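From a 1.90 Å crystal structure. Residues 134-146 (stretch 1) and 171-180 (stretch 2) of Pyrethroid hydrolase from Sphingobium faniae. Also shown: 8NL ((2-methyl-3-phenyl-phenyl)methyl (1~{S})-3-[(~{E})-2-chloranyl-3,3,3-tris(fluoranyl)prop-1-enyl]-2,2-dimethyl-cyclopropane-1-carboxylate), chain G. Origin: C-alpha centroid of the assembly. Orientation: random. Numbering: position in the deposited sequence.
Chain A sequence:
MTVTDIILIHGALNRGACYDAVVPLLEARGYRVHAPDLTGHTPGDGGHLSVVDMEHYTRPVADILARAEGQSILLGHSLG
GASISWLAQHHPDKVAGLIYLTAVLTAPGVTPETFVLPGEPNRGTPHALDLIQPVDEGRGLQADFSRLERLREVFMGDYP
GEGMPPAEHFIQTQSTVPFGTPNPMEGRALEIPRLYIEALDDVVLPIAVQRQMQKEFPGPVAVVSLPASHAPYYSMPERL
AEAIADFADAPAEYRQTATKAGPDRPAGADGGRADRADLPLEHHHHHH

Stretch 1 (134-146) PVDEGRGLQADFS
Stretch 2 171-180: IQTQSTVPFG

The shortest polar contact between the stretches is a side-chain hydrogen bond: Thr176 OG1 donates to Gly138 O at 2.9 Å, with Thr176 in rotamer p (chi1 61°) and its CB directed toward stretch 1. Three backbone hydrogen bonds follow. Leu141 N donates to Gln174 O at 3.0 Å (N-H...O 148°), and Gln174 N returns to Leu141 O at 3.0 Å and a straighter 172°. This reciprocal pair defines an antiparallel hydrogen-bonded bridge, with Leu141 CA 5.2 Å from Gln174 CA. One step along, Gly140 and Ser175 form the non-hydrogen-bonded pair, CA-CA 5.0 Å, and Thr176 N then reaches Arg139 O at 3.3 Å (148°). The register therefore runs Arg139 with Thr176, Gly140 with Ser175, Leu141 with Gln174 and Gln142 with Thr173.

CA-H...O contacts supplement this ladder: Gly140 CA lies 3.3 Å from Gln174 O, and Thr173 CA 3.6 Å from Leu141 O. Beyond the direct bonds, a water bridges the two stretches, accepting from Ala143 N at 2.9 Å and donating to Gln172 O at 2.9 Å.

Stretch 1 contains a hairpin of its own. A type I' turn spans Asp136 to Arg139, with Asp136 (phi/psi 48/52), Glu137 (55/49) and Gly138 (69/14) all at positive phi. Arg139 N bonds Asp136 O at 3.0 Å; Val135 N bonds Gly140 O at 2.7 Å, and Gly140 N bonds Val135 O at 3.0 Å. The second arm, extended from Gly140 (-136/156) through Ala143, is thus paired with Val135 as well as with stretch 2. An ideal CB on Gly140 would fall 2.8 Å from Val135 CG2, a clash, and 3.0 Å from Thr173 CG2. With no side chain there, Val135 CG2 and Thr173 CG2 approach to 3.9 Å.

In stretch 2, Val177 N donates to Ser175 OG at 3.1 Å (Ser175 chi1 170°, t), as the chain passes from extended geometry into helical phi/psi at 177-179.

Leu141 (chi1 m, chi2 t) lies on the same sheet face as Gln174 and anchors the apolar packing: its CD1 meets Phe179 CE2 at 3.7 Å, obliquely to the ring, and its CG lies 4.0 Å from Thr176 CG2. Phe179 (m, chi2 -85°) also meets the ligand, its CZ 3.2 Å from 8NL F1 near the ring plane. Farther out, Arg139 CB points away, yet its end returns, placing NH2 3.7 Å from Val177 CG2. At the other end, Phe145 CE2 lies 3.8 Å from Gln172 OE1. Altogether 539 Å² is buried, summed over both stretches.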

# COMPACT_ATOMS: atom_id res chain seq x y z
N PRO A 134 -14.85 -1.28 13.82
CA PRO A 134 -14.01 -0.71 14.88
C PRO A 134 -13.96 -1.60 16.13
O PRO A 134 -14.92 -2.32 16.43
CB PRO A 134 -14.69 0.62 15.20
CG PRO A 134 -15.62 0.89 13.98
CD PRO A 134 -16.06 -0.47 13.57
N VAL A 135 -12.83 -1.53 16.85
CA VAL A 135 -12.63 -2.13 18.17
C VAL A 135 -11.82 -1.14 19.02
O VAL A 135 -11.24 -0.19 18.50
CB VAL A 135 -11.93 -3.52 18.15
CG1 VAL A 135 -12.74 -4.54 17.34
CG2 VAL A 135 -10.51 -3.41 17.66
N ASP A 136 -11.85 -1.30 20.35
CA ASP A 136 -11.08 -0.42 21.25
C ASP A 136 -11.28 1.06 20.92
O ASP A 136 -10.32 1.81 20.71
CB ASP A 136 -9.58 -0.72 21.25
CG ASP A 136 -9.23 -2.05 21.85
OD1 ASP A 136 -10.05 -2.58 22.63
OD2 ASP A 136 -8.10 -2.51 21.60
N GLU A 137 -12.55 1.46 20.83
CA GLU A 137 -12.95 2.85 20.67
C GLU A 137 -12.29 3.50 19.46
O GLU A 137 -11.75 4.61 19.53
CB GLU A 137 -12.66 3.62 21.96
CG GLU A 137 -13.61 3.31 23.17
CD GLU A 137 -13.67 1.83 23.66
OE1 GLU A 137 -13.03 0.93 23.08
OE2 GLU A 137 -14.38 1.56 24.66
N GLY A 138 -12.36 2.81 18.33
CA GLY A 138 -11.82 3.37 17.11
C GLY A 138 -10.31 3.50 17.08
O GLY A 138 -9.78 4.23 16.24
N ARG A 139 -9.61 2.83 18.00
CA ARG A 139 -8.17 2.69 17.83
C ARG A 139 -7.81 1.43 17.06
O ARG A 139 -6.67 1.32 16.59
CB ARG A 139 -7.45 2.69 19.19
CG ARG A 139 -7.30 4.08 19.82
CD ARG A 139 -5.87 4.40 20.23
NE ARG A 139 -5.16 5.24 19.32
CZ ARG A 139 -3.86 5.36 19.24
NH1 ARG A 139 -3.08 4.69 20.00
NH2 ARG A 139 -3.33 6.14 18.39
N GLY A 140 -8.75 0.50 16.88
CA GLY A 140 -8.50 -0.69 16.09
C GLY A 140 -9.64 -1.02 15.14
O GLY A 140 -10.80 -0.66 15.36
N LEU A 141 -9.28 -1.74 14.09
CA LEU A 141 -10.22 -2.24 13.10
C LEU A 141 -9.98 -3.72 12.95
O LEU A 141 -8.83 -4.18 12.95
CB LEU A 141 -10.05 -1.57 11.73
CG LEU A 141 -10.24 -0.06 11.57
CD1 LEU A 141 -9.92 0.29 10.13
CD2 LEU A 141 -11.62 0.36 11.90
N GLN A 142 -11.06 -4.47 12.80
CA GLN A 142 -11.02 -5.92 12.75
C GLN A 142 -12.07 -6.41 11.77
O GLN A 142 -13.19 -5.90 11.78
CB GLN A 142 -11.30 -6.50 14.13
CG GLN A 142 -11.57 -8.00 14.10
CD GLN A 142 -11.56 -8.65 15.47
OE1 GLN A 142 -11.16 -8.04 16.47
NE2 GLN A 142 -12.02 -9.88 15.53
N ALA A 143 -11.73 -7.44 10.99
CA ALA A 143 -12.68 -7.97 10.01
C ALA A 143 -13.89 -8.61 10.69
O ALA A 143 -13.85 -9.08 11.84
CB ALA A 143 -12.01 -8.98 9.09
N ASP A 144 -15.01 -8.59 9.98
CA ASP A 144 -16.22 -9.22 10.47
C ASP A 144 -16.19 -10.73 10.19
O ASP A 144 -16.62 -11.19 9.13
CB ASP A 144 -17.42 -8.55 9.82
CG ASP A 144 -18.71 -9.16 10.22
OD1 ASP A 144 -18.72 -10.04 11.12
OD2 ASP A 144 -19.74 -8.73 9.64
N PHE A 145 -15.78 -11.54 11.18
CA PHE A 145 -15.66 -12.96 10.88
C PHE A 145 -16.99 -13.69 10.85
O PHE A 145 -17.01 -14.87 10.48
CB PHE A 145 -14.69 -13.63 11.85
CG PHE A 145 -13.29 -13.16 11.66
CD1 PHE A 145 -12.63 -13.39 10.46
CD2 PHE A 145 -12.68 -12.36 12.60
CE1 PHE A 145 -11.33 -12.91 10.25
CE2 PHE A 145 -11.40 -11.86 12.39
CZ PHE A 145 -10.72 -12.14 11.21
N SER A 146 -18.10 -13.00 11.06
CA SER A 146 -19.37 -13.67 10.82
C SER A 146 -19.64 -13.87 9.33
O SER A 146 -20.51 -14.68 8.99
CB SER A 146 -20.51 -12.86 11.46
OG SER A 146 -20.75 -11.62 10.77
N ILE A 171 -2.87 -10.15 9.87
CA ILE A 171 -2.96 -9.94 11.31
C ILE A 171 -4.44 -9.81 11.70
O ILE A 171 -5.33 -9.78 10.85
CB ILE A 171 -2.15 -8.70 11.80
CG1 ILE A 171 -2.54 -7.46 11.01
CG2 ILE A 171 -0.66 -8.91 11.72
CD1 ILE A 171 -2.03 -6.19 11.64
N GLN A 172 -4.69 -9.77 13.01
CA GLN A 172 -6.05 -9.76 13.53
C GLN A 172 -6.61 -8.36 13.73
O GLN A 172 -7.83 -8.18 13.60
CB GLN A 172 -6.12 -10.49 14.88
CG GLN A 172 -6.00 -12.01 14.76
CD GLN A 172 -7.02 -12.62 13.80
OE1 GLN A 172 -8.20 -12.78 14.16
NE2 GLN A 172 -6.59 -12.94 12.59
N THR A 173 -5.77 -7.40 14.14
CA THR A 173 -6.21 -6.04 14.48
C THR A 173 -5.26 -4.97 13.93
O THR A 173 -4.06 -5.00 14.20
CB THR A 173 -6.37 -5.86 16.01
OG1 THR A 173 -7.28 -6.85 16.52
CG2 THR A 173 -6.98 -4.51 16.30
N GLN A 174 -5.84 -3.99 13.24
CA GLN A 174 -5.13 -2.94 12.54
C GLN A 174 -5.23 -1.61 13.29
O GLN A 174 -6.33 -1.24 13.73
CB GLN A 174 -5.73 -2.76 11.15
CG GLN A 174 -5.31 -1.45 10.54
CD GLN A 174 -3.91 -1.54 9.97
OE1 GLN A 174 -3.52 -2.57 9.41
NE2 GLN A 174 -3.12 -0.50 10.18
N SER A 175 -4.14 -0.84 13.34
CA SER A 175 -4.16 0.48 13.97
C SER A 175 -4.83 1.52 13.08
O SER A 175 -4.70 1.51 11.86
CB SER A 175 -2.74 0.94 14.29
OG SER A 175 -2.75 2.31 14.69
N THR A 176 -5.59 2.43 13.70
CA THR A 176 -6.25 3.47 12.91
C THR A 176 -5.33 4.65 12.62
O THR A 176 -5.74 5.58 11.92
CB THR A 176 -7.53 3.91 13.62
OG1 THR A 176 -7.18 4.45 14.89
CG2 THR A 176 -8.52 2.75 13.76
N VAL A 177 -4.07 4.55 13.08
CA VAL A 177 -3.12 5.66 12.93
C VAL A 177 -2.92 6.11 11.49
O VAL A 177 -2.88 7.33 11.27
CB VAL A 177 -1.78 5.28 13.60
CG1 VAL A 177 -0.63 6.17 13.10
CG2 VAL A 177 -1.89 5.39 15.12
N PRO A 178 -2.66 5.24 10.52
CA PRO A 178 -2.52 5.72 9.14
C PRO A 178 -3.78 6.32 8.54
O PRO A 178 -3.67 7.14 7.63
CB PRO A 178 -2.05 4.46 8.38
CG PRO A 178 -2.48 3.33 9.19
CD PRO A 178 -2.35 3.80 10.61
N PHE A 179 -4.97 5.90 8.98
CA PHE A 179 -6.18 6.44 8.39
C PHE A 179 -6.34 7.92 8.67
O PHE A 179 -6.99 8.64 7.89
CB PHE A 179 -7.41 5.69 8.87
CG PHE A 179 -7.60 4.38 8.20
CD1 PHE A 179 -8.26 4.30 6.99
CD2 PHE A 179 -7.08 3.23 8.76
CE1 PHE A 179 -8.43 3.07 6.37
CE2 PHE A 179 -7.24 2.01 8.15
CZ PHE A 179 -7.91 1.93 6.96
N GLY A 180 -5.77 8.40 9.78
CA GLY A 180 -6.05 9.73 10.23
C GLY A 180 -4.92 10.71 10.05
O GLY A 180 -5.08 11.88 10.41
C 8NL G . -7.95 -6.01 4.78
C8 8NL G . -7.89 -10.00 5.53
C9 8NL G . -8.51 -10.74 6.53
C10 8NL G . -9.86 -10.55 6.80
C11 8NL G . -10.54 -9.61 6.03
C12 8NL G . -9.89 -8.89 5.03
C13 8NL G . -6.29 -4.86 2.50
O 8NL G . -7.33 -3.86 2.46
CL 8NL G . -11.97 1.27 4.27
C21 8NL G . -10.50 0.31 4.08
C22 8NL G . -10.21 -0.74 5.13
F2 8NL G . -10.46 -1.93 4.60
F1 8NL G . -8.97 -0.70 5.58
F 8NL G . -11.03 -0.52 6.14
C20 8NL G . -9.72 0.49 3.01
C16 8NL G . -8.44 -0.29 2.83
C17 8NL G . -8.02 -0.08 1.38
C18 8NL G . -6.95 0.92 1.81
C19 8NL G . -9.13 0.53 0.50
C15 8NL G . -8.29 -1.51 1.92
C14 8NL G . -7.12 -2.38 2.41
O1 8NL G . -6.08 -1.85 2.80
C2 8NL G . -6.70 -6.34 2.64
C3 8NL G . -6.23 -7.19 1.65
C4 8NL G . -6.52 -8.55 1.65
C5 8NL G . -7.27 -9.11 2.68
C6 8NL G . -7.76 -8.31 3.71
C1 8NL G . -7.46 -6.91 3.69
C7 8NL G . -8.55 -9.05 4.77
O HOH W 1 -9.27 -8.99 11.18